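Local coordinates for protein diaminopimelate decarboxylase (Psychromonas ingrahamii, PDB 4XG1) that probably catalyses the decarboxylation of meso-diaminopimelate to L-lysine, the last step of lysine biosynthesis, using pyridoxal 5'-phosphate as cofactor, at residues I279-G284 and T373-S378; A390-V395 and I402-E407. All coordinates share one frame; numbering follows the deposited sequence.

Contact 1 of 2, residues I279-G284 and T373-S378; sequences IMANAG and TGAYGS. With LLP ((2S)-2-amino-6-[[3-hydroxy-2-methyl-5-(phosphonooxymethyl)pyridin-4-yl]methylideneamino]hexanoic acid), chain T.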
ATOM      1  N   ILE B 279     -11.857 -12.566  12.308  1.00 15.85           N
ATOM      2  CA  ILE B 279     -12.244 -11.679  13.399  1.00 17.28           C
ATOM      3  C   ILE B 279     -12.611 -10.280  12.940  1.00 16.14           C
ATOM      4  O   ILE B 279     -13.600  -9.730  13.386  1.00 20.55           O
ATOM      5  CB  ILE B 279     -11.172 -11.628  14.485  1.00 18.43           C
ATOM      6  CG1 ILE B 279     -11.105 -12.988  15.161  1.00 16.92           C
ATOM      7  CG2 ILE B 279     -11.491 -10.544  15.510  1.00 19.63           C
ATOM      8  CD1 ILE B 279      -9.946 -13.123  16.112  1.00 16.63           C
ATOM      9  N   MET B 280     -11.843  -9.687  12.052  1.00 15.56           N
ATOM     10  CA  MET B 280     -11.991  -8.228  11.787  1.00 13.99           C
ATOM     11  C   MET B 280     -12.705  -7.832  10.524  1.00 12.88           C
ATOM     12  O   MET B 280     -13.238  -6.728  10.462  1.00 12.01           O
ATOM     13  CB  MET B 280     -10.623  -7.571  11.774  1.00 13.42           C
ATOM     14  CG  MET B 280      -9.941  -7.542  13.122  1.00 13.23           C
ATOM     15  SD  MET B 280     -10.808  -6.584  14.359  1.00 13.06           S
ATOM     16  CE  MET B 280     -11.241  -5.074  13.491  1.00 12.38           C
ATOM     17  N   ALA B 281     -12.721  -8.689   9.510  1.00 12.96           N
ATOM     18  CA  ALA B 281     -13.178  -8.240   8.187  1.00 14.26           C
ATOM     19  C   ALA B 281     -14.493  -7.497   8.245  1.00 15.65           C
ATOM     20  O   ALA B 281     -14.595  -6.332   7.875  1.00 16.78           O
ATOM     21  CB  ALA B 281     -13.263  -9.381   7.234  1.00 14.44           C
ATOM     22  N   ASN B 282     -15.503  -8.161   8.774  1.00 17.70           N
ATOM     23  CA  ASN B 282     -16.846  -7.579   8.796  1.00 17.74           C
ATOM     24  C   ASN B 282     -17.145  -6.830  10.085  1.00 16.62           C
ATOM     25  O   ASN B 282     -18.266  -6.352  10.268  1.00 17.11           O
ATOM     26  CB  ASN B 282     -17.874  -8.657   8.521  1.00 18.30           C
ATOM     27  CG  ASN B 282     -17.874  -9.079   7.064  1.00 20.53           C
ATOM     28  OD1 ASN B 282     -17.934  -8.237   6.167  1.00 20.76           O
ATOM     29  ND2 ASN B 282     -17.796 -10.388   6.815  1.00 21.12           N
ATOM     30  N   ALA B 283     -16.135  -6.668  10.938  1.00 15.17           N
ATOM     31  CA  ALA B 283     -16.213  -5.741  12.079  1.00 14.89           C
ATOM     32  C   ALA B 283     -15.930  -4.275  11.721  1.00 14.40           C
ATOM     33  O   ALA B 283     -15.960  -3.433  12.617  1.00 14.31           O
ATOM     34  CB  ALA B 283     -15.274  -6.160  13.191  1.00 15.15           C
ATOM     35  N   GLY B 284     -15.709  -3.968  10.433  1.00 13.73           N
ATOM     36  CA  GLY B 284     -15.487  -2.594  10.017  1.00 12.85           C
ATOM     37  C   GLY B 284     -16.003  -2.258   8.634  1.00 12.42           C
ATOM     38  O   GLY B 284     -16.109  -3.109   7.776  1.00 11.46           O
ATOM     39  N   THR B 373     -14.223  -4.143   5.468  1.00 10.04           N
ATOM     40  CA  THR B 373     -12.960  -3.466   5.321  1.00  9.69           C
ATOM     41  C   THR B 373     -12.220  -3.383   6.650  1.00  9.52           C
ATOM     42  O   THR B 373     -11.273  -2.627   6.801  1.00  8.96           O
ATOM     43  CB  THR B 373     -13.145  -2.056   4.766  1.00  9.37           C
ATOM     44  OG1 THR B 373     -13.958  -1.312   5.664  1.00  9.96           O
ATOM     45  CG2 THR B 373     -13.755  -2.082   3.414  1.00  9.07           C
ATOM     46  N   GLY B 374     -12.623  -4.199   7.609  1.00  9.35           N
ATOM     47  CA  GLY B 374     -11.972  -4.180   8.910  1.00  9.28           C
ATOM     48  C   GLY B 374     -10.639  -4.921   8.940  1.00  9.19           C
ATOM     49  O   GLY B 374      -9.873  -4.772   9.899  1.00  8.99           O
ATOM     50  N   ALA B 375     -10.379  -5.739   7.919  1.00  8.69           N
ATOM     51  CA  ALA B 375      -9.145  -6.491   7.817  1.00  8.17           C
ATOM     52  C   ALA B 375      -8.430  -6.140   6.527  1.00  8.09           C
ATOM     53  O   ALA B 375      -9.021  -6.106   5.467  1.00  7.65           O
ATOM     54  CB  ALA B 375      -9.454  -7.959   7.825  1.00  8.13           C
ATOM     55  N   TYR B 376      -7.145  -5.846   6.645  1.00  8.16           N
ATOM     56  CA  TYR B 376      -6.332  -5.501   5.492  1.00  7.97           C
ATOM     57  C   TYR B 376      -6.873  -4.263   4.792  1.00  7.87           C
ATOM     58  O   TYR B 376      -6.782  -4.134   3.558  1.00  7.90           O
ATOM     59  CB  TYR B 376      -6.202  -6.710   4.576  1.00  7.63           C
ATOM     60  CG  TYR B 376      -5.741  -7.906   5.369  1.00  7.58           C
ATOM     61  CD1 TYR B 376      -4.432  -7.981   5.835  1.00  7.79           C
ATOM     62  CD2 TYR B 376      -6.596  -8.924   5.701  1.00  7.66           C
ATOM     63  CE1 TYR B 376      -3.995  -9.065   6.575  1.00  7.78           C
ATOM     64  CE2 TYR B 376      -6.169 -10.016   6.473  1.00  7.48           C
ATOM     65  CZ  TYR B 376      -4.888 -10.064   6.902  1.00  7.54           C
ATOM     66  OH  TYR B 376      -4.444 -11.098   7.649  1.00  7.94           O
ATOM     67  N   GLY B 377      -7.389  -3.347   5.608  1.00  7.64           N
ATOM     68  CA  GLY B 377      -7.929  -2.074   5.132  1.00  7.69           C
ATOM     69  C   GLY B 377      -6.955  -0.968   5.465  1.00  7.91           C
ATOM     70  O   GLY B 377      -6.056  -0.620   4.650  1.00  8.25           O
ATOM     71  N   SER B 378      -7.075  -0.437   6.672  1.00  7.46           N
ATOM     72  CA  SER B 378      -6.171   0.601   7.087  1.00  7.22           C
ATOM     73  C   SER B 378      -4.753   0.115   7.177  1.00  6.56           C
ATOM     74  O   SER B 378      -3.845   0.911   6.979  1.00  6.53           O
ATOM     75  CB  SER B 378      -6.549   1.152   8.439  1.00  7.46           C
ATOM     76  OG  SER B 378      -6.537   0.093   9.337  1.00  8.33           O
TER
HETATM   77  N1  LLP T 508      -0.660 -16.178  10.424  1.00  9.41           N
HETATM   78  C2  LLP T 508       0.270 -15.986   9.481  1.00  9.06           C
HETATM   79  C2' LLP T 508       1.638 -16.594   9.663  1.00  9.02           C
HETATM   80  C3  LLP T 508      -0.088 -15.160   8.312  1.00  9.09           C
HETATM   81  O3  LLP T 508       0.806 -14.961   7.318  1.00  9.55           O
HETATM   82  C4  LLP T 508      -1.442 -14.605   8.211  1.00  8.87           C
HETATM   83  C4' LLP T 508      -1.912 -13.785   7.050  1.00  9.12           C
HETATM   84  C5  LLP T 508      -2.379 -14.890   9.317  1.00  8.42           C
HETATM   85  C6  LLP T 508      -1.915 -15.655  10.378  1.00  9.07           C
HETATM   86  C5' LLP T 508      -3.787 -14.362   9.348  1.00  7.86           C
HETATM   87  OP4 LLP T 508      -4.546 -14.792   8.288  1.00  7.19           O
HETATM   88  P   LLP T 508      -6.101 -14.447   8.115  1.00  7.64           P
HETATM   89  OP1 LLP T 508      -6.173 -12.948   8.366  1.00  7.01           O
HETATM   90  OP2 LLP T 508      -6.539 -14.980   6.731  1.00  6.90           O
HETATM   91  OP3 LLP T 508      -6.895 -15.354   9.075  1.00  7.61           O
HETATM   92  N   LLP T 508      -3.476  -8.573   2.404  1.00  8.90           N
HETATM   93  CA  LLP T 508      -4.292  -9.821   2.112  1.00  9.03           C
HETATM   94  CB  LLP T 508      -4.311 -10.761   3.312  1.00  9.14           C
HETATM   95  CG  LLP T 508      -3.293 -11.885   3.303  1.00  9.21           C
HETATM   96  CD  LLP T 508      -2.545 -11.999   4.613  1.00  9.07           C
HETATM   97  CE  LLP T 508      -1.690 -13.280   4.628  1.00  9.33           C
HETATM   98  NZ  LLP T 508      -1.041 -13.671   5.897  1.00  9.17           N
HETATM   99  C   LLP T 508      -5.723  -9.413   1.856  1.00  8.89           C
HETATM  100  O   LLP T 508      -6.092  -8.259   1.994  1.00  8.30           O
HETATM  101  OXT LLP T 508      -6.580 -10.212   1.517  1.00  9.16           O

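Contact 2 of 2, residues A390-V395 and I402-E407; sequences AAEILV and IVRERE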
ATOM      1  N   ALA B 390      -7.063   8.201   6.595  1.00 11.08           N
ATOM      2  CA  ALA B 390      -8.384   8.326   7.126  1.00 10.48           C
ATOM      3  C   ALA B 390      -8.429   8.230   8.624  1.00  9.94           C
ATOM      4  O   ALA B 390      -7.553   7.671   9.265  1.00  9.10           O
ATOM      5  CB  ALA B 390      -9.251   7.210   6.557  1.00 10.64           C
ATOM      6  N   ALA B 391      -9.477   8.803   9.167  1.00 10.06           N
ATOM      7  CA  ALA B 391      -9.769   8.669  10.579  1.00 10.79           C
ATOM      8  C   ALA B 391     -10.328   7.299  10.790  1.00 11.18           C
ATOM      9  O   ALA B 391     -10.950   6.767   9.906  1.00 11.64           O
ATOM     10  CB  ALA B 391     -10.760   9.729  11.038  1.00 10.53           C
ATOM     11  N   GLU B 392     -10.098   6.741  11.959  1.00 11.93           N
ATOM     12  CA  GLU B 392     -10.672   5.478  12.326  1.00 12.64           C
ATOM     13  C   GLU B 392     -11.421   5.674  13.626  1.00 12.94           C
ATOM     14  O   GLU B 392     -10.909   6.263  14.573  1.00 11.41           O
ATOM     15  CB  GLU B 392      -9.584   4.423  12.502  1.00 13.36           C
ATOM     16  CG  GLU B 392      -8.929   3.990  11.222  1.00 14.64           C
ATOM     17  CD  GLU B 392      -7.705   3.160  11.444  1.00 17.18           C
ATOM     18  OE1 GLU B 392      -6.595   3.686  11.269  1.00 19.12           O
ATOM     19  OE2 GLU B 392      -7.819   1.968  11.801  1.00 22.66           O
ATOM     20  N   ILE B 393     -12.645   5.131  13.651  1.00 14.46           N
ATOM     21  CA  ILE B 393     -13.599   5.333  14.720  1.00 14.92           C
ATOM     22  C   ILE B 393     -14.116   4.028  15.239  1.00 15.89           C
ATOM     23  O   ILE B 393     -14.510   3.152  14.473  1.00 17.21           O
ATOM     24  CB  ILE B 393     -14.796   6.090  14.191  1.00 16.12           C
ATOM     25  CG1 ILE B 393     -14.340   7.438  13.683  1.00 17.21           C
ATOM     26  CG2 ILE B 393     -15.839   6.329  15.291  1.00 16.42           C
ATOM     27  CD1 ILE B 393     -15.400   8.125  12.854  1.00 18.33           C
ATOM     28  N   LEU B 394     -14.155   3.907  16.549  1.00 16.93           N
ATOM     29  CA  LEU B 394     -14.655   2.708  17.197  1.00 17.09           C
ATOM     30  C   LEU B 394     -15.964   3.018  17.906  1.00 18.68           C
ATOM     31  O   LEU B 394     -15.996   3.876  18.798  1.00 17.53           O
ATOM     32  CB  LEU B 394     -13.638   2.202  18.227  1.00 15.83           C
ATOM     33  CG  LEU B 394     -13.973   0.841  18.847  1.00 15.11           C
ATOM     34  CD1 LEU B 394     -14.290  -0.234  17.811  1.00 14.70           C
ATOM     35  CD2 LEU B 394     -12.813   0.377  19.682  1.00 15.47           C
ATOM     36  N   VAL B 395     -17.009   2.302  17.521  1.00 20.08           N
ATOM     37  CA  VAL B 395     -18.308   2.472  18.111  1.00 22.70           C
ATOM     38  C   VAL B 395     -18.598   1.434  19.188  1.00 27.40           C
ATOM     39  O   VAL B 395     -18.368   0.234  19.013  1.00 27.60           O
ATOM     40  CB  VAL B 395     -19.413   2.391  17.087  1.00 23.51           C
ATOM     41  CG1 VAL B 395     -20.770   2.478  17.780  1.00 25.06           C
ATOM     42  CG2 VAL B 395     -19.280   3.532  16.102  1.00 24.14           C
ATOM     43  N   ILE B 402     -12.807   8.189  18.619  1.00 18.20           N
ATOM     44  CA  ILE B 402     -11.816   8.323  17.568  1.00 15.83           C
ATOM     45  C   ILE B 402     -10.622   7.565  18.036  1.00 15.40           C
ATOM     46  O   ILE B 402      -9.953   8.006  18.979  1.00 18.84           O
ATOM     47  CB  ILE B 402     -11.437   9.783  17.297  1.00 15.28           C
ATOM     48  CG1 ILE B 402     -12.626  10.530  16.674  1.00 15.47           C
ATOM     49  CG2 ILE B 402     -10.276   9.825  16.322  1.00 15.47           C
ATOM     50  CD1 ILE B 402     -12.440  12.026  16.514  1.00 15.32           C
ATOM     51  N   VAL B 403     -10.334   6.437  17.383  1.00 12.91           N
ATOM     52  CA  VAL B 403      -9.204   5.591  17.762  1.00 10.94           C
ATOM     53  C   VAL B 403      -7.998   5.779  16.839  1.00  9.78           C
ATOM     54  O   VAL B 403      -6.910   5.298  17.109  1.00  8.92           O
ATOM     55  CB  VAL B 403      -9.612   4.103  17.824  1.00 11.25           C
ATOM     56  CG1 VAL B 403     -10.568   3.880  18.993  1.00 11.39           C
ATOM     57  CG2 VAL B 403     -10.245   3.606  16.525  1.00 11.32           C
ATOM     58  N   ARG B 404      -8.192   6.465  15.733  1.00  9.29           N
ATOM     59  CA  ARG B 404      -7.059   7.041  15.015  1.00  9.46           C
ATOM     60  C   ARG B 404      -7.441   8.331  14.315  1.00  9.44           C
ATOM     61  O   ARG B 404      -8.322   8.366  13.459  1.00  9.33           O
ATOM     62  CB  ARG B 404      -6.477   6.065  14.016  1.00  9.39           C
ATOM     63  CG  ARG B 404      -5.366   6.686  13.202  1.00  9.28           C
ATOM     64  CD  ARG B 404      -4.355   5.696  12.639  1.00  8.88           C
ATOM     65  NE  ARG B 404      -3.390   6.442  11.828  1.00  8.46           N
ATOM     66  CZ  ARG B 404      -2.058   6.364  11.912  1.00  8.02           C
ATOM     67  NH1 ARG B 404      -1.443   5.544  12.711  1.00  7.82           N
ATOM     68  NH2 ARG B 404      -1.344   7.089  11.116  1.00  8.26           N
ATOM     69  N   GLU B 405      -6.794   9.403  14.716  1.00  9.99           N
ATOM     70  CA  GLU B 405      -7.078  10.703  14.152  1.00 10.11           C
ATOM     71  C   GLU B 405      -6.672  10.746  12.692  1.00  9.61           C
ATOM     72  O   GLU B 405      -5.594  10.211  12.291  1.00  8.50           O
ATOM     73  CB  GLU B 405      -6.328  11.766  14.907  1.00 11.45           C
ATOM     74  CG  GLU B 405      -6.823  11.985  16.328  1.00 13.27           C
ATOM     75  CD  GLU B 405      -5.699  12.550  17.228  1.00 15.79           C
ATOM     76  OE1 GLU B 405      -4.666  13.095  16.705  1.00 18.34           O
ATOM     77  OE2 GLU B 405      -5.813  12.433  18.467  1.00 18.04           O
ATOM     78  N   ARG B 406      -7.517  11.405  11.896  1.00  8.99           N
ATOM     79  CA  ARG B 406      -7.152  11.740  10.537  1.00  8.79           C
ATOM     80  C   ARG B 406      -5.742  12.401  10.552  1.00  9.27           C
ATOM     81  O   ARG B 406      -5.463  13.283  11.379  1.00  8.48           O
ATOM     82  CB  ARG B 406      -8.186  12.692   9.941  1.00  8.21           C
ATOM     83  CG  ARG B 406      -8.002  12.885   8.458  1.00  8.25           C
ATOM     84  CD  ARG B 406      -9.038  13.755   7.815  1.00  8.11           C
ATOM     85  NE  ARG B 406     -10.361  13.318   8.222  1.00  8.35           N
ATOM     86  CZ  ARG B 406     -11.007  12.291   7.692  1.00  8.33           C
ATOM     87  NH1 ARG B 406     -10.480  11.559   6.706  1.00  8.37           N
ATOM     88  NH2 ARG B 406     -12.212  12.030   8.109  1.00  8.36           N
ATOM     89  N   GLU B 407      -4.871  12.013   9.645  1.00 10.01           N
ATOM     90  CA  GLU B 407      -3.600  12.743   9.519  1.00 11.56           C
ATOM     91  C   GLU B 407      -3.821  14.173   9.044  1.00 12.81           C
ATOM     92  O   GLU B 407      -4.750  14.454   8.298  1.00 12.52           O
ATOM     93  CB  GLU B 407      -2.678  12.047   8.547  1.00 11.74           C
ATOM     94  CG  GLU B 407      -2.268  10.690   9.036  1.00 12.56           C
ATOM     95  CD  GLU B 407      -1.503   9.899   8.014  1.00 14.08           C
ATOM     96  OE1 GLU B 407      -1.534  10.194   6.784  1.00 13.92           O
ATOM     97  OE2 GLU B 407      -0.810   8.948   8.469  1.00 17.44           O
TER
HETATM   98  O   HOH W   1      -4.958   8.486  10.336  1.00  4.26           O

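Contact 1 of 2, residues I279-G284 and T373-S378
Gly374 fits against the chain from Met280 to Gly284, and here two backbones can meet because no side chain stands between them. Its N gives a 2.9 Å hydrogen bond to Ala281 O, while Thr373 N makes a longer one, 3.2 Å, to Gly284 O. The CA of Gly374 lies 3.2 Å from Met280 O in a CA-H...O contact, and this carbonyl occupies the direction in which a side chain would grow. Met280 CB rests 3.5 Å from Gly374 O, whose own donor is the amide of Asn63.

Ala375 CB packs at ordinary apolar distance, 4.1 Å from the CB of Met280 and of Ala281. By contrast with this buried core, partly exposed Asn282 points away from it, and its OD1 bonds to Ser372 OG.

Beyond Ala375 the chain delivers Tyr376 to the cofactor. With CG beside the backbone N and anti to the carbonyl carbon (chi1 -52°), the ring reaches along the lysine arm of LLP, and CB of LLP lies 3.5 Å above the centre of one face of the Tyr376 ring. At the ring edge, in plane, Tyr376 OH donates a 2.6 Å bond to LLP phosphate oxygen OP1. The loop after strand 367-371 thus supplies one wall of the pyridoxal phosphate site, as in class-II decarboxylases with a TIM barrel.

Contact 2 of 2, residues A390-V395 and I402-E407
Glu392 and Arg404 pair across an antiparallel hairpin, and their backbones carry most of its polar contact. Glu392 N bonds to Arg404 O at 2.8 Å, in the carbonyl plane and on a lone pair. Glu392 O in turn accepts from both Arg404 N and Val403 N, which come from the same face of its plane; the Val403 bond is the more bent, 139° at the hydrogen. Two residues facing one make a classic beta bulge, and the register shifts by one before Ile393 faces Ile402.

The charged side chains meet through carbon more than charge. Arg404, its CG anti to the backbone N (chi1 176°) and its chain extended to NE, runs past the carboxylate of Glu392, bringing CD to 3.3 Å from OE1, whereas NE stays 4.3 Å from OE1. Their stronger partners lie elsewhere: Tyr33 OH holds Glu392 OE2, and Glu416 of the second subunit forms a salt bridge with Arg404 NH1. A water accepts from Arg404 NE in the guanidinium plane and also lies within bonding distance of Ala390 O and Glu405 O.

Arg406 lays one guanidinium face over Ala391 N, which sits 3.8 Å from the guanidinium plane, while NH1 and NH2 bond to Pro29 O and Thr26 O. An alanine here would probably leave those two carbonyls without their mates and uncover the Ala391 peptide.

Apolar contact centres on Leu394 CB against Val403 CG1, 3.6 Å apart. Helix 66-74 and Leu419 of the second subunit pack on this pair, helix 19-26 touches Ala391 and Ile393, and strand 30-34 pairs in parallel with strand 391-396, on the side away from strand 399-404.

How the contacts relate
Following the chain from its N terminus, contact 1 opens at helix 277-280, which follows barrel strand 270-273, and closes after strand 367-371, with 88 residues between its segments, so that its long loop spans much of the beta domain. Contact 2 comes next in series, neither nested within nor crossing the first: residues 390-395 and 402-407 close a short hairpin. Strand 391-396 brings that hairpin into the mixed sheet beside strand 30-34. The two contact centres lie about 14 Å apart and meet at Ser378 OG and Glu392 OE2, a weak bond of 3.4 Å. Together they join the cofactor loop to the mixed sheet, and both meet the second subunit.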